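Local coordinates for hemolysin-related protein (Vibrio cholerae serotype O1, PDB 6MLT) that probably helps Vibrio cholerae biofilms adhere to surfaces, as a secreted, metal-binding and carbohydrate-binding protein of the extracellular matrix, at residues Y481-T484 / D489-L492. Numbering follows the deposited sequence.
Sequences YDFT and DEVL. With NA (sodium ion), chain H.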
loop_
_atom_site.group_PDB
_atom_site.type_symbol
_atom_site.label_atom_id
_atom_site.label_comp_id
_atom_site.label_asym_id
_atom_site.label_seq_id
_atom_site.Cartn_x
_atom_site.Cartn_y
_atom_site.Cartn_z
ATOM N N TYR A 481 6.249 6.809 7.872
ATOM C CA TYR A 481 7.024 5.818 8.605
ATOM C C TYR A 481 6.655 5.903 10.083
ATOM O O TYR A 481 6.370 6.988 10.602
ATOM C CB TYR A 481 8.535 6.025 8.422
ATOM C CG TYR A 481 9.358 5.140 9.335
ATOM C CD1 TYR A 481 9.299 3.754 9.224
ATOM C CD2 TYR A 481 10.172 5.684 10.324
ATOM C CE1 TYR A 481 10.026 2.932 10.075
ATOM C CE2 TYR A 481 10.911 4.870 11.179
ATOM C CZ TYR A 481 10.828 3.497 11.051
ATOM O OH TYR A 481 11.552 2.681 11.891
ATOM N N ASP A 482 6.675 4.749 10.753
ATOM C CA ASP A 482 6.379 4.649 12.186
ATOM C C ASP A 482 7.694 4.748 12.950
ATOM O O ASP A 482 8.333 3.744 13.263
ATOM C CB ASP A 482 5.651 3.344 12.496
ATOM C CG ASP A 482 5.361 3.169 13.975
ATOM O OD1 ASP A 482 5.489 4.152 14.739
ATOM O OD2 ASP A 482 5.023 2.041 14.379
ATOM N N PHE A 483 8.103 5.984 13.251
ATOM C CA PHE A 483 9.303 6.211 14.055
ATOM C C PHE A 483 9.123 5.719 15.485
ATOM O O PHE A 483 10.062 5.183 16.086
ATOM C CB PHE A 483 9.650 7.700 14.091
ATOM C CG PHE A 483 10.229 8.233 12.821
ATOM C CD1 PHE A 483 11.579 8.098 12.553
ATOM C CD2 PHE A 483 9.434 8.919 11.917
ATOM C CE1 PHE A 483 12.120 8.611 11.386
ATOM C CE2 PHE A 483 9.967 9.432 10.755
ATOM C CZ PHE A 483 11.313 9.279 10.488
ATOM N N THR A 484 7.942 5.928 16.061
ATOM C CA THR A 484 7.758 5.695 17.488
ATOM C C THR A 484 7.524 4.231 17.817
ATOM O O THR A 484 7.702 3.839 18.973
ATOM C CB THR A 484 6.584 6.515 18.029
ATOM O OG1 THR A 484 5.370 6.079 17.407
ATOM C CG2 THR A 484 6.799 8.008 17.771
ATOM N N ASP A 489 1.741 5.325 11.659
ATOM C CA ASP A 489 2.754 6.045 10.898
ATOM C C ASP A 489 2.750 7.524 11.264
ATOM O O ASP A 489 1.695 8.125 11.488
ATOM C CB ASP A 489 2.513 5.899 9.395
ATOM C CG ASP A 489 3.024 4.572 8.826
ATOM O OD1 ASP A 489 3.599 3.757 9.579
ATOM O OD2 ASP A 489 2.848 4.353 7.604
ATOM N N GLU A 490 3.950 8.093 11.344
ATOM C CA GLU A 490 4.164 9.528 11.293
ATOM C C GLU A 490 4.318 9.968 9.834
ATOM O O GLU A 490 4.494 9.152 8.925
ATOM C CB GLU A 490 5.399 9.915 12.117
ATOM C CG GLU A 490 5.192 9.902 13.636
ATOM C CD GLU A 490 5.127 8.502 14.250
ATOM O OE1 GLU A 490 6.073 7.707 14.051
ATOM O OE2 GLU A 490 4.126 8.195 14.942
ATOM N N VAL A 491 4.240 11.281 9.617
ATOM C CA VAL A 491 4.351 11.890 8.298
ATOM C C VAL A 491 5.697 12.593 8.188
ATOM O O VAL A 491 6.110 13.327 9.095
ATOM C CB VAL A 491 3.213 12.898 8.042
ATOM C CG1 VAL A 491 3.244 13.374 6.589
ATOM C CG2 VAL A 491 1.865 12.291 8.394
ATOM N N LEU A 492 6.368 12.386 7.058
ATOM C CA LEU A 492 7.634 13.038 6.757
ATOM C C LEU A 492 7.375 14.084 5.687
ATOM O O LEU A 492 6.857 13.756 4.616
ATOM C CB LEU A 492 8.682 12.035 6.278
ATOM C CG LEU A 492 9.133 10.957 7.259
ATOM C CD1 LEU A 492 8.091 9.855 7.393
ATOM C CD2 LEU A 492 10.453 10.383 6.791
HETATM NA NA NA H . 4.226 5.931 15.312
#
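Leu-492 CG meets the ring of Phe-483 at its edge, lying in the ring plane 3.9 Å from Phe-483 CE2, while Glu-490 OE1 sits near the same plane at the ring's edge. One face of that ring is taken by Tyr-481, which turns its CD2 edge onto the phenylalanine face, CD2 standing over the ring centre; the tyrosine ring in turn receives Phe-483 CD1 at its own edge. Beside this aromatic pair, Tyr-481 and Glu-490 form an antiparallel hydrogen-bonded pair, with Tyr-481 N to Glu-490 O at 3.1 Å and Glu-490 N to Tyr-481 O at 2.8 Å, the latter donor well above the carbonyl plane. The Glu-490 chain, bent at chi2 (74°), folds its carboxylate back over the loop. There Glu-490 OE2 binds the sodium ion at 2.3 Å and Glu-490 OE1 more loosely at 2.9 Å, alongside Asp-482 OD1 and Thr-484 OG1; Asp-486 OD1 and Ile-488 O complete the protein ligands. Glu-490 OE1 also accepts Thr-484 N at 3.3 Å from above the carboxylate plane, and a weak, bent bond from Phe-483 N. Asp-489 turns to other partners, a salt bridge to Arg-609 and hydrogen bonds to Ser-280, Ser-605 and Thr-607. The alternating ligands, from Asp-482 to Glu-490, resemble an EF-hand-type loop, here between neighbouring strands of a four-stranded antiparallel sheet, consistent with a beta-propeller blade. One unevenly bidentate glutamate thus ties strand 490-494 to the loop through metal and backbone amides, while the cation probably offsets its repulsion with the Asp-482 carboxylate, which Gly-485 also hydrogen-bonds.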